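Local coordinates for carbon monoxide dehydrogenase (Thermococcus sp. AM4, PDB 6T7J), which probably catalyses the reversible oxidation of carbon monoxide to carbon dioxide at a metal-sulphur cluster, which in this structure is a nickel-free, broken iron-sulphur cluster, at residues F242-P247 / G416-A421; P164-L169 / I193-C198; T34-L39 / S321-E326; T275-I280 / K386-I391; T574-V579 / G602-E607. One frame throughout, in Å; residues are numbered along the deposited sequence.

In the fold
Interactions 3 and 4 are buried, 1, 2 and 5 only partly so. Interaction 4 is purely apolar, two helices packed beside the parallel sheet that contains strand 261-268; one segment of interaction 3 follows the edge strand 318-320 of that same sheet, and a charged grip joins the cluster pocket to an N-terminal helix. Interaction 5 lies in the second parallel sheet and rests mainly on backbone hydrogen bonds, with one from a histidine ring. Interaction 1 turns on a capping serine bonded to a proline carbonyl, a second proline packing beside it, and touches interaction 4 through Phe242 and Thr275. Interaction 2, among helices, relies on a salt bridge and a water; like interaction 3, it borders the second subunit.

Interaction 1 (F242-P247 / G416-A421); sequences FGTPKP and GFSVEA
The loop 242-247 meets the turn leading into helix 419-425 most closely at Pro247 and Gly416, whose CA atoms are 4.4 Å apart. Gly416 has a positive phi, and any side chain on it would run into the carbonyl oxygen of Lys246. The polar centre is Ser418, the N-cap of the helix: its OG, set between the backbone N and the carbonyl carbon (chi1 61°), donates to Pro245 O at 2.7 Å and accepts from Ala421 N at 3.3 Å. Beyond it, the Pro247 ring touches two residues, its CG 3.7 Å from Phe417 CE1 and its CD 3.6 Å from Ala421 CB. At the other end, the methyl CG2 of Thr244 lies 3.3 Å from Glu420 OE2, while Thr244 OG1 bonds to Asp126 and the Glu420 carboxylate pairs with Lys129. One hydroxyl thus caps the helix and ties it to the loop, with the polar ends of Thr244 and Glu420 held by partners beyond both segments and the Pro247 ring making the apolar part.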
# COMPACT_ATOMS: atom_id res chain seq x y z
N PHE A 242 -6.72 28.97 -5.62
CA PHE A 242 -7.84 29.28 -6.50
C PHE A 242 -8.99 30.00 -5.81
O PHE A 242 -10.03 30.23 -6.43
CB PHE A 242 -8.37 27.99 -7.15
CG PHE A 242 -7.31 27.16 -7.80
CD1 PHE A 242 -6.58 27.66 -8.87
CD2 PHE A 242 -7.03 25.89 -7.35
CE1 PHE A 242 -5.60 26.90 -9.47
CE2 PHE A 242 -6.06 25.12 -7.94
CZ PHE A 242 -5.34 25.63 -9.01
N GLY A 243 -8.83 30.37 -4.54
CA GLY A 243 -9.86 31.11 -3.84
C GLY A 243 -10.70 30.25 -2.92
O GLY A 243 -11.06 29.12 -3.27
N THR A 244 -11.01 30.77 -1.74
CA THR A 244 -11.90 30.07 -0.82
C THR A 244 -13.33 30.16 -1.34
O THR A 244 -13.80 31.26 -1.65
CB THR A 244 -11.80 30.67 0.58
OG1 THR A 244 -10.45 30.58 1.05
CG2 THR A 244 -12.72 29.92 1.54
N PRO A 245 -14.04 29.04 -1.46
CA PRO A 245 -15.40 29.09 -2.02
C PRO A 245 -16.33 29.98 -1.21
O PRO A 245 -16.30 29.99 0.03
CB PRO A 245 -15.84 27.62 -1.98
CG PRO A 245 -14.57 26.84 -2.03
CD PRO A 245 -13.57 27.66 -1.25
N LYS A 246 -17.15 30.73 -1.92
CA LYS A 246 -18.20 31.57 -1.37
C LYS A 246 -19.51 31.21 -2.05
O LYS A 246 -19.50 30.68 -3.17
CB LYS A 246 -17.88 33.06 -1.57
CG LYS A 246 -16.74 33.57 -0.70
CD LYS A 246 -17.01 33.33 0.78
CE LYS A 246 -15.73 33.00 1.53
NZ LYS A 246 -14.76 34.13 1.52
N PRO A 247 -20.65 31.46 -1.40
CA PRO A 247 -21.93 31.00 -1.96
C PRO A 247 -22.18 31.54 -3.36
O PRO A 247 -21.93 32.72 -3.65
CB PRO A 247 -22.96 31.53 -0.96
CG PRO A 247 -22.20 31.62 0.33
CD PRO A 247 -20.81 32.04 -0.06
N GLY A 416 -20.95 26.29 -2.75
CA GLY A 416 -19.89 27.16 -2.28
C GLY A 416 -19.90 27.46 -0.81
O GLY A 416 -19.51 28.57 -0.41
N PHE A 417 -20.32 26.52 0.03
CA PHE A 417 -20.43 26.76 1.47
C PHE A 417 -19.22 26.15 2.18
O PHE A 417 -19.28 25.09 2.79
CB PHE A 417 -21.74 26.19 2.02
CG PHE A 417 -22.95 26.95 1.57
CD1 PHE A 417 -23.23 28.21 2.08
CD2 PHE A 417 -23.82 26.41 0.63
CE1 PHE A 417 -24.34 28.91 1.67
CE2 PHE A 417 -24.93 27.11 0.22
CZ PHE A 417 -25.20 28.36 0.74
N SER A 418 -18.09 26.86 2.07
CA SER A 418 -16.94 26.54 2.90
C SER A 418 -17.20 27.00 4.34
O SER A 418 -18.18 27.69 4.63
CB SER A 418 -15.68 27.19 2.34
OG SER A 418 -15.81 28.60 2.31
N VAL A 419 -16.30 26.61 5.24
CA VAL A 419 -16.44 27.02 6.64
C VAL A 419 -16.38 28.54 6.75
O VAL A 419 -17.13 29.15 7.52
CB VAL A 419 -15.36 26.34 7.50
CG1 VAL A 419 -15.51 26.76 8.96
CG2 VAL A 419 -15.44 24.83 7.37
N GLU A 420 -15.50 29.17 5.97
CA GLU A 420 -15.43 30.62 5.96
C GLU A 420 -16.73 31.23 5.47
O GLU A 420 -17.24 32.20 6.05
CB GLU A 420 -14.26 31.08 5.09
CG GLU A 420 -12.89 30.82 5.70
CD GLU A 420 -12.38 29.42 5.40
OE1 GLU A 420 -11.36 29.02 6.01
OE2 GLU A 420 -12.99 28.72 4.57
N ALA A 421 -17.30 30.67 4.39
CA ALA A 421 -18.56 31.19 3.87
C ALA A 421 -19.69 31.01 4.88
O ALA A 421 -20.54 31.90 5.03
CB ALA A 421 -18.91 30.49 2.56

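Interaction 2 (P164-L169 / I193-C198); sequences PGDEPL and IDREVC
Leu169 spreads its two methyls over the CG1 of Ile193, with CD1 and CD2 each 4.1 Å from that carbon and the two side chains crossing at about a right angle. This apolar patch lies against helix 212-242, where Ser229 touches both residues. The polar half of the contact belongs to Arg195. Its CG is anti to the backbone N (chi1 178°) and the chain runs extended from there to NE, which carries the guanidinium to the loop. There NH2 donates to Asp166 OD1 at 3.0 Å, a salt bridge with an N-H...O angle of 151°. The donor comes from above the carboxylate plane, and the two flat groups are turned 62° apart. A water lying in the guanidinium plane accepts from Arg195 NH2 at 3.1 Å and donates to Gly165 O at 3.0 Å. Charge is dense here: Arg191 lies close to Arg195, and Arg105 of the second subunit packs on Arg195. A single nitrogen therefore holds the loop between helices 146-162 and 177-186 to the start of helix 193-203, directly and through water, and the Asp166 carboxylate probably offsets part of the positive charge near the subunit interface.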
# COMPACT_ATOMS: atom_id res chain seq x y z
N PRO A 164 10.95 12.27 9.39
CA PRO A 164 11.50 11.02 9.92
C PRO A 164 11.24 10.76 11.40
O PRO A 164 11.47 9.63 11.86
CB PRO A 164 13.01 11.20 9.68
CG PRO A 164 13.22 12.67 9.85
CD PRO A 164 11.93 13.37 9.47
N GLY A 165 10.77 11.75 12.15
CA GLY A 165 10.57 11.56 13.57
C GLY A 165 9.23 10.93 13.90
O GLY A 165 8.34 10.81 13.06
N ASP A 166 9.11 10.51 15.15
CA ASP A 166 7.83 10.04 15.68
C ASP A 166 6.99 11.18 16.23
O ASP A 166 6.00 10.93 16.93
CB ASP A 166 8.07 8.98 16.76
CG ASP A 166 8.03 7.57 16.19
OD1 ASP A 166 8.62 7.34 15.11
OD2 ASP A 166 7.40 6.69 16.82
N GLU A 167 7.37 12.42 15.95
CA GLU A 167 6.54 13.56 16.30
C GLU A 167 5.27 13.56 15.46
O GLU A 167 5.27 13.08 14.32
CB GLU A 167 7.31 14.87 16.08
CG GLU A 167 8.26 15.23 17.21
CD GLU A 167 9.66 14.69 17.00
OE1 GLU A 167 10.63 15.46 17.20
OE2 GLU A 167 9.80 13.51 16.62
N PRO A 168 4.16 14.08 16.00
CA PRO A 168 2.90 14.07 15.25
C PRO A 168 2.95 15.01 14.05
O PRO A 168 3.77 15.93 13.98
CB PRO A 168 1.87 14.53 16.28
CG PRO A 168 2.53 14.38 17.61
CD PRO A 168 3.99 14.60 17.36
N LEU A 169 2.04 14.76 13.11
CA LEU A 169 1.93 15.60 11.92
C LEU A 169 1.68 17.05 12.32
O LEU A 169 0.91 17.34 13.24
CB LEU A 169 0.80 15.09 11.03
CG LEU A 169 1.10 13.89 10.14
CD1 LEU A 169 -0.18 13.32 9.57
CD2 LEU A 169 2.05 14.30 9.02
N ILE A 193 2.62 10.89 6.50
CA ILE A 193 1.51 10.26 5.78
C ILE A 193 1.99 9.03 5.01
O ILE A 193 1.48 7.92 5.19
CB ILE A 193 0.83 11.27 4.85
CG1 ILE A 193 0.60 12.60 5.56
CG2 ILE A 193 -0.47 10.71 4.37
CD1 ILE A 193 0.04 13.69 4.65
N ASP A 194 2.96 9.24 4.11
CA ASP A 194 3.49 8.13 3.32
C ASP A 194 4.01 7.01 4.21
O ASP A 194 3.88 5.83 3.87
CB ASP A 194 4.59 8.63 2.39
CG ASP A 194 4.07 9.61 1.35
OD1 ASP A 194 2.84 9.78 1.25
OD2 ASP A 194 4.90 10.21 0.62
N ARG A 195 4.58 7.36 5.37
CA ARG A 195 5.01 6.33 6.32
C ARG A 195 3.82 5.54 6.84
O ARG A 195 3.91 4.32 7.02
CB ARG A 195 5.78 6.95 7.48
CG ARG A 195 6.20 5.91 8.51
CD ARG A 195 6.60 6.52 9.83
NE ARG A 195 7.08 5.50 10.76
CZ ARG A 195 7.75 5.76 11.88
NH1 ARG A 195 8.14 4.76 12.66
NH2 ARG A 195 8.02 7.01 12.21
N GLU A 196 2.69 6.20 7.10
CA GLU A 196 1.51 5.47 7.58
C GLU A 196 1.00 4.50 6.52
O GLU A 196 0.69 3.34 6.83
CB GLU A 196 0.41 6.45 7.99
CG GLU A 196 0.84 7.53 8.98
CD GLU A 196 1.43 6.97 10.26
OE1 GLU A 196 1.09 5.83 10.64
OE2 GLU A 196 2.25 7.67 10.90
N VAL A 197 0.93 4.96 5.26
CA VAL A 197 0.50 4.07 4.18
C VAL A 197 1.44 2.87 4.07
O VAL A 197 1.00 1.71 3.99
CB VAL A 197 0.41 4.85 2.85
CG1 VAL A 197 0.41 3.89 1.67
CG2 VAL A 197 -0.83 5.73 2.83
N CYS A 198 2.75 3.14 4.06
CA CYS A 198 3.72 2.07 3.90
C CYS A 198 3.69 1.11 5.09
O CYS A 198 3.87 -0.10 4.92
CB CYS A 198 5.11 2.67 3.71
SG CYS A 198 6.49 1.57 4.03
O HOH W 1 7.70 9.53 10.41

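Interaction 3 (T34-L39 / S321-E326); sequences TAWHRL and SFLMQE. With MSK (Broken Fe4S4 cluster), chain F.
The carboxylate of Glu326 binds two residues of one helix, the backbone N of Ala35 at its start and the side chain of Arg38 one turn on. OE1 uses its syn lone pair to accept from Ala35 N at 2.9 Å. OE2 meets the Arg38 guanidinium tip to tip, taking NH2 at 2.6 Å with an N-H...O angle of 158° and NH1 by a weak bond. It lies in the guanidinium plane, yet the donor stands above the carboxylate plane. Thr34 O sits over the centre of the same guanidinium, 3.4 Å above its plane, and NH2 also donates to Val76 O of the second subunit. Thr34 is the N-cap of helix 35-42 and forms a capping box with His37; its OG1 accepts from Trp36 N at 3.2 Å. An alanine at Glu326 would probably leave Ala35 N without its acceptor and the Arg38 charge without its mate here. Segment 321-326 follows edge strand 318-320 of a parallel sheet with the 3-2-1-4-5-6 order of Rossmann-like folds, and its Phe322 lines the cluster pocket, with CB 3.6 Å from sulphur S4 of the broken cluster. Next in the chain, Leu323 reaches helix 35-42: its CD2 packs 3.8 Å from Ala35 CB, while its CB meets the benzo end of the Trp36 indole at CZ2, 3.9 Å away; Leu323 O approaches Trp36 CH2 to 3.4 Å.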
# COMPACT_ATOMS: atom_id res chain seq x y z
N THR A 34 -23.06 -0.55 -19.59
CA THR A 34 -22.78 0.37 -18.51
C THR A 34 -22.34 -0.41 -17.28
O THR A 34 -22.23 -1.64 -17.30
CB THR A 34 -24.00 1.24 -18.20
OG1 THR A 34 -24.93 0.51 -17.39
CG2 THR A 34 -24.68 1.69 -19.48
N ALA A 35 -22.08 0.32 -16.19
CA ALA A 35 -21.66 -0.33 -14.95
C ALA A 35 -22.74 -1.27 -14.42
O ALA A 35 -22.43 -2.29 -13.79
CB ALA A 35 -21.30 0.72 -13.90
N TRP A 36 -24.02 -0.95 -14.66
CA TRP A 36 -25.10 -1.80 -14.18
C TRP A 36 -25.11 -3.14 -14.91
O TRP A 36 -25.27 -4.20 -14.27
CB TRP A 36 -26.44 -1.08 -14.35
CG TRP A 36 -26.62 0.12 -13.46
CD1 TRP A 36 -27.04 0.11 -12.16
CD2 TRP A 36 -26.40 1.49 -13.80
NE1 TRP A 36 -27.10 1.39 -11.67
CE2 TRP A 36 -26.71 2.26 -12.65
CE3 TRP A 36 -25.97 2.15 -14.95
CZ2 TRP A 36 -26.60 3.65 -12.64
CZ3 TRP A 36 -25.87 3.53 -14.93
CH2 TRP A 36 -26.18 4.26 -13.78
N HIS A 37 -24.95 -3.13 -16.23
CA HIS A 37 -24.92 -4.38 -16.99
C HIS A 37 -23.78 -5.27 -16.54
O HIS A 37 -23.95 -6.49 -16.39
CB HIS A 37 -24.81 -4.08 -18.49
CG HIS A 37 -25.89 -3.19 -19.01
ND1 HIS A 37 -25.74 -1.82 -19.14
CD2 HIS A 37 -27.15 -3.46 -19.44
CE1 HIS A 37 -26.85 -1.30 -19.62
NE2 HIS A 37 -27.72 -2.27 -19.81
N ARG A 38 -22.60 -4.69 -16.32
CA ARG A 38 -21.45 -5.50 -15.91
C ARG A 38 -21.60 -5.98 -14.47
O ARG A 38 -21.16 -7.09 -14.15
CB ARG A 38 -20.16 -4.70 -16.11
CG ARG A 38 -19.90 -4.36 -17.58
CD ARG A 38 -18.54 -3.72 -17.78
NE ARG A 38 -18.45 -2.43 -17.11
CZ ARG A 38 -18.75 -1.27 -17.67
NH1 ARG A 38 -19.17 -1.23 -18.93
NH2 ARG A 38 -18.64 -0.14 -16.98
N LEU A 39 -22.22 -5.18 -13.60
CA LEU A 39 -22.58 -5.67 -12.28
C LEU A 39 -23.48 -6.89 -12.37
O LEU A 39 -23.28 -7.88 -11.66
CB LEU A 39 -23.26 -4.57 -11.47
CG LEU A 39 -23.91 -5.05 -10.16
CD1 LEU A 39 -22.84 -5.50 -9.18
CD2 LEU A 39 -24.80 -3.97 -9.55
N SER A 321 -22.85 12.55 -11.30
CA SER A 321 -21.99 11.92 -10.31
C SER A 321 -21.29 10.71 -10.92
O SER A 321 -21.26 10.53 -12.15
CB SER A 321 -22.82 11.55 -9.08
OG SER A 321 -23.82 10.60 -9.40
N PHE A 322 -20.72 9.86 -10.07
CA PHE A 322 -19.89 8.72 -10.45
C PHE A 322 -20.55 7.87 -11.53
O PHE A 322 -20.12 7.89 -12.69
CB PHE A 322 -19.58 7.88 -9.21
CG PHE A 322 -18.73 6.68 -9.48
CD1 PHE A 322 -17.50 6.80 -10.10
CD2 PHE A 322 -19.16 5.41 -9.12
CE1 PHE A 322 -16.71 5.69 -10.35
CE2 PHE A 322 -18.38 4.30 -9.36
CZ PHE A 322 -17.16 4.44 -9.98
N LEU A 323 -21.61 7.14 -11.16
CA LEU A 323 -22.24 6.18 -12.05
C LEU A 323 -22.83 6.81 -13.30
O LEU A 323 -23.36 6.10 -14.17
CB LEU A 323 -23.33 5.41 -11.30
CG LEU A 323 -22.79 4.30 -10.40
CD1 LEU A 323 -23.92 3.66 -9.61
CD2 LEU A 323 -22.05 3.27 -11.23
N MET A 324 -22.76 8.13 -13.42
CA MET A 324 -23.29 8.82 -14.59
C MET A 324 -22.24 9.14 -15.64
O MET A 324 -22.60 9.55 -16.75
CB MET A 324 -24.00 10.11 -14.16
CG MET A 324 -25.19 9.87 -13.24
SD MET A 324 -25.91 11.38 -12.57
CE MET A 324 -26.76 12.02 -14.01
N GLN A 325 -20.94 8.95 -15.33
CA GLN A 325 -19.90 9.32 -16.29
C GLN A 325 -20.12 8.64 -17.64
O GLN A 325 -20.20 9.31 -18.68
CB GLN A 325 -18.51 9.01 -15.72
CG GLN A 325 -18.30 7.58 -15.23
CD GLN A 325 -16.95 7.41 -14.55
OE1 GLN A 325 -15.91 7.36 -15.21
NE2 GLN A 325 -16.96 7.31 -13.23
N GLU A 326 -20.26 7.31 -17.63
CA GLU A 326 -20.60 6.58 -18.85
C GLU A 326 -21.80 7.21 -19.54
O GLU A 326 -21.76 7.51 -20.74
CB GLU A 326 -20.91 5.12 -18.51
CG GLU A 326 -19.73 4.19 -18.55
CD GLU A 326 -20.07 2.84 -17.97
OE1 GLU A 326 -20.83 2.80 -16.98
OE2 GLU A 326 -19.59 1.81 -18.50
S1 MSK F . -15.54 11.10 -6.97
S3 MSK F . -14.67 8.96 -4.38
S4 MSK F . -17.19 8.06 -6.54
S5 MSK F . -17.36 10.75 -4.38
FE1 MSK F . -14.20 12.10 -5.45
FE2 MSK F . -17.60 10.19 -6.40
FE3 MSK F . -16.84 8.46 -4.43
FE4 MSK F . -15.21 8.90 -6.54

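Interaction 4 (T275-I280 / K386-I391); sequences TKIAEI and KEIVRI
Helical segments 275-280 and 386-391 cross at -60°, their axes approaching to 9.5 Å. The backbones come nearest at Ile280 and Lys386, with CA atoms 6.3 Å apart, and somewhat less closely at Ile277 and Val389. No hydrogen bond spans the contact; aliphatic branches make it. Ile280 sends its CG2 branch, anti to the backbone N, onto the other helix, where it lies 3.8 Å from Lys386 CA and 3.9 Å from Val389 CG2. Its CD1 adds a contact with Lys386 CG at 4.1 Å, the two side chains crossing at about a right angle. Lys386 thus contributes only the root of its side chain; the chain then runs extended away from Ile280, and NZ pairs with Glu285. Ile277 reaches across with the end of its longer branch. A bend at chi2 (-65°) places CD1 4.0 Å from both Ile388 CG2 and Ile388 CD1. Val389 CG2 also comes 4.1 Å from the carbonyl oxygen Ile277 O, which brings this methyl against backbone as well as side chain. Beside the crossing, Lys276 of one helix and Asp382 of the other form a salt bridge. Met286 of helix 284-292 packs on Ile280 and Val389, while Val266 and Ile264 of strand 261-268 touch Ile277 and Val389, so that the pair of helices packs against the parallel sheet.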
# COMPACT_ATOMS: atom_id res chain seq x y z
N THR A 275 -9.45 23.83 -13.35
CA THR A 275 -9.61 25.28 -13.33
C THR A 275 -9.04 25.91 -14.59
O THR A 275 -9.67 26.78 -15.21
CB THR A 275 -8.95 25.88 -12.09
OG1 THR A 275 -7.57 25.49 -12.04
CG2 THR A 275 -9.65 25.40 -10.82
N LYS A 276 -7.84 25.47 -15.00
CA LYS A 276 -7.24 25.98 -16.23
C LYS A 276 -8.10 25.63 -17.44
O LYS A 276 -8.32 26.48 -18.31
CB LYS A 276 -5.83 25.42 -16.39
CG LYS A 276 -4.80 26.09 -15.50
CD LYS A 276 -4.85 27.60 -15.66
CE LYS A 276 -3.68 28.26 -14.96
NZ LYS A 276 -3.70 29.74 -15.09
N ILE A 277 -8.58 24.39 -17.52
CA ILE A 277 -9.40 23.98 -18.66
C ILE A 277 -10.66 24.84 -18.75
O ILE A 277 -11.01 25.34 -19.82
CB ILE A 277 -9.75 22.48 -18.57
CG1 ILE A 277 -8.50 21.62 -18.72
CG2 ILE A 277 -10.77 22.11 -19.63
CD1 ILE A 277 -7.84 21.72 -20.07
N ALA A 278 -11.34 25.04 -17.62
CA ALA A 278 -12.58 25.80 -17.61
C ALA A 278 -12.33 27.26 -17.99
O ALA A 278 -13.05 27.83 -18.82
CB ALA A 278 -13.25 25.71 -16.24
N GLU A 279 -11.30 27.87 -17.39
CA GLU A 279 -11.01 29.27 -17.70
C GLU A 279 -10.62 29.45 -19.16
O GLU A 279 -11.06 30.41 -19.81
CB GLU A 279 -9.91 29.79 -16.78
CG GLU A 279 -10.40 30.19 -15.40
CD GLU A 279 -9.29 30.26 -14.37
OE1 GLU A 279 -9.55 29.91 -13.20
OE2 GLU A 279 -8.16 30.66 -14.73
N ILE A 280 -9.82 28.53 -19.70
CA ILE A 280 -9.40 28.64 -21.10
C ILE A 280 -10.59 28.46 -22.03
O ILE A 280 -10.77 29.22 -22.99
CB ILE A 280 -8.28 27.63 -21.40
CG1 ILE A 280 -6.96 28.10 -20.80
CG2 ILE A 280 -8.15 27.40 -22.90
CD1 ILE A 280 -6.39 29.34 -21.45
N LYS A 386 -5.17 25.23 -23.82
CA LYS A 386 -5.58 25.71 -25.13
C LYS A 386 -5.61 24.57 -26.15
O LYS A 386 -6.57 24.41 -26.90
CB LYS A 386 -4.64 26.82 -25.61
CG LYS A 386 -4.96 28.20 -25.08
CD LYS A 386 -4.13 29.24 -25.82
CE LYS A 386 -4.37 30.64 -25.30
NZ LYS A 386 -3.84 31.67 -26.24
N GLU A 387 -4.54 23.77 -26.18
CA GLU A 387 -4.47 22.64 -27.11
C GLU A 387 -5.63 21.67 -26.89
O GLU A 387 -6.26 21.22 -27.85
CB GLU A 387 -3.12 21.94 -26.94
CG GLU A 387 -2.96 20.64 -27.69
CD GLU A 387 -1.72 19.88 -27.25
OE1 GLU A 387 -1.07 20.33 -26.27
OE2 GLU A 387 -1.40 18.85 -27.86
N ILE A 388 -5.94 21.37 -25.63
CA ILE A 388 -6.99 20.41 -25.32
C ILE A 388 -8.36 20.94 -25.75
O ILE A 388 -9.14 20.24 -26.42
CB ILE A 388 -6.97 20.08 -23.81
CG1 ILE A 388 -5.79 19.15 -23.49
CG2 ILE A 388 -8.29 19.47 -23.37
CD1 ILE A 388 -5.42 19.13 -22.02
N VAL A 389 -8.66 22.19 -25.38
CA VAL A 389 -9.94 22.79 -25.77
C VAL A 389 -10.04 22.87 -27.29
O VAL A 389 -11.13 22.69 -27.86
CB VAL A 389 -10.11 24.17 -25.11
CG1 VAL A 389 -11.42 24.80 -25.53
CG2 VAL A 389 -10.05 24.05 -23.59
N ARG A 390 -8.92 23.13 -27.96
CA ARG A 390 -8.93 23.18 -29.42
C ARG A 390 -9.26 21.82 -30.01
O ARG A 390 -10.02 21.72 -30.99
CB ARG A 390 -7.59 23.67 -29.95
CG ARG A 390 -7.47 25.18 -29.99
CD ARG A 390 -6.32 25.64 -30.86
NE ARG A 390 -5.85 26.96 -30.44
CZ ARG A 390 -4.73 27.16 -29.75
NH1 ARG A 390 -4.37 28.39 -29.40
NH2 ARG A 390 -3.95 26.13 -29.42
N ILE A 391 -8.71 20.75 -29.44
CA ILE A 391 -9.02 19.41 -29.93
C ILE A 391 -10.50 19.12 -29.78
O ILE A 391 -11.15 18.57 -30.69
CB ILE A 391 -8.14 18.36 -29.22
CG1 ILE A 391 -6.68 18.55 -29.62
CG2 ILE A 391 -8.61 16.95 -29.57
CD1 ILE A 391 -5.72 17.71 -28.84

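Interaction 5 (T574-V579 / G602-E607)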
# COMPACT_ATOMS: atom_id res chain seq x y z
N THR A 574 -20.72 7.39 12.54
CA THR A 574 -20.62 7.36 11.09
C THR A 574 -21.40 6.18 10.53
O THR A 574 -21.08 5.02 10.81
CB THR A 574 -19.15 7.28 10.66
OG1 THR A 574 -18.45 8.44 11.12
CG2 THR A 574 -19.03 7.20 9.14
N HIS A 575 -22.41 6.48 9.72
CA HIS A 575 -23.27 5.47 9.11
C HIS A 575 -22.76 5.08 7.73
O HIS A 575 -22.28 5.93 6.97
CB HIS A 575 -24.71 5.98 9.00
CG HIS A 575 -25.48 5.39 7.86
ND1 HIS A 575 -25.74 6.07 6.70
CD2 HIS A 575 -26.03 4.16 7.71
CE1 HIS A 575 -26.43 5.30 5.88
NE2 HIS A 575 -26.62 4.13 6.47
N LEU A 576 -22.87 3.80 7.42
CA LEU A 576 -22.54 3.27 6.10
C LEU A 576 -23.81 2.69 5.47
O LEU A 576 -24.52 1.92 6.12
CB LEU A 576 -21.46 2.19 6.19
CG LEU A 576 -20.17 2.54 6.93
CD1 LEU A 576 -19.17 1.42 6.78
CD2 LEU A 576 -19.60 3.85 6.40
N GLY A 577 -24.07 3.07 4.23
CA GLY A 577 -25.23 2.56 3.52
C GLY A 577 -24.89 1.39 2.62
O GLY A 577 -25.78 0.75 2.05
N VAL A 578 -23.60 1.10 2.49
CA VAL A 578 -23.11 -0.09 1.80
C VAL A 578 -22.32 -0.90 2.81
O VAL A 578 -21.50 -0.34 3.56
CB VAL A 578 -22.25 0.27 0.57
CG1 VAL A 578 -21.59 -0.97 -0.01
CG2 VAL A 578 -23.10 0.96 -0.49
N VAL A 579 -22.57 -2.20 2.85
CA VAL A 579 -21.97 -3.08 3.86
C VAL A 579 -20.49 -3.28 3.56
O VAL A 579 -20.15 -3.82 2.50
CB VAL A 579 -22.70 -4.42 3.94
CG1 VAL A 579 -22.15 -5.26 5.08
CG2 VAL A 579 -24.20 -4.21 4.10
N GLY A 602 -16.15 7.63 18.60
CA GLY A 602 -17.08 7.41 17.51
C GLY A 602 -17.15 5.93 17.18
O GLY A 602 -16.48 5.10 17.79
N LYS A 603 -17.97 5.61 16.18
CA LYS A 603 -18.14 4.22 15.78
C LYS A 603 -18.86 4.16 14.44
O LYS A 603 -19.46 5.14 13.98
CB LYS A 603 -18.90 3.41 16.84
CG LYS A 603 -20.36 3.80 17.02
CD LYS A 603 -20.98 3.00 18.16
CE LYS A 603 -22.38 3.48 18.49
NZ LYS A 603 -22.90 2.81 19.72
N PHE A 604 -18.80 2.98 13.82
CA PHE A 604 -19.50 2.71 12.58
C PHE A 604 -20.89 2.12 12.86
O PHE A 604 -21.15 1.55 13.92
CB PHE A 604 -18.69 1.74 11.71
CG PHE A 604 -17.59 2.39 10.94
CD1 PHE A 604 -17.86 3.26 9.90
CD2 PHE A 604 -16.26 2.14 11.26
CE1 PHE A 604 -16.84 3.86 9.19
CE2 PHE A 604 -15.24 2.74 10.56
CZ PHE A 604 -15.53 3.60 9.52
N TYR A 605 -21.77 2.27 11.88
CA TYR A 605 -23.12 1.71 11.96
C TYR A 605 -23.59 1.41 10.55
O TYR A 605 -23.75 2.33 9.74
CB TYR A 605 -24.07 2.68 12.66
CG TYR A 605 -25.53 2.48 12.32
CD1 TYR A 605 -26.20 1.33 12.71
CD2 TYR A 605 -26.23 3.43 11.60
CE1 TYR A 605 -27.54 1.14 12.40
CE2 TYR A 605 -27.56 3.26 11.28
CZ TYR A 605 -28.21 2.11 11.69
OH TYR A 605 -29.54 1.93 11.37
N VAL A 606 -23.80 0.14 10.25
CA VAL A 606 -24.15 -0.32 8.91
C VAL A 606 -25.67 -0.43 8.80
O VAL A 606 -26.31 -1.11 9.61
CB VAL A 606 -23.48 -1.66 8.59
CG1 VAL A 606 -23.68 -2.02 7.12
CG2 VAL A 606 -22.00 -1.61 8.93
N GLU A 607 -26.24 0.24 7.79
CA GLU A 607 -27.66 0.15 7.51
C GLU A 607 -27.94 0.56 6.07
O GLU A 607 -27.95 1.76 5.76
CB GLU A 607 -28.47 1.02 8.47
CG GLU A 607 -29.97 0.93 8.24
CD GLU A 607 -30.43 -0.50 7.98
OE1 GLU A 607 -30.44 -1.30 8.94
OE2 GLU A 607 -30.77 -0.82 6.83
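His575 and Tyr605 are paired across two parallel strands, their side chains on one face of the sheet, flanked by Thr574-Phe604 and Leu576-Val606. Thr574 N donates to Lys603 O at 3.0 Å, Leu576 N to Tyr605 O at 2.9 Å and Glu607 N to Leu576 O at 2.9 Å, the last almost straight at 179°; Tyr605 N to Thr574 O is weak. The histidine NE2 donates in the ring plane to Glu607 O at 2.8 Å, while ND1 bonds to Ser551 OG. A leucine in place of His575 would probably leave Glu607 O without this donor and Ser551 without its ring partner. The His575 backbone bonds to Gly550 and Ala552, Tyr605 OH to Thr616, and Lys603 NZ pairs with Glu597. Toward the opposite face, Leu576 CG packs 3.8 Å from Phe604 CD1. Strand 604-606 is outermost in the parallel sheet within this chain, and 574-576 links it to strand 548-552. Helix 558-569 covers the Thr574 and Phe604 face, and helix 610-627 the His575 side.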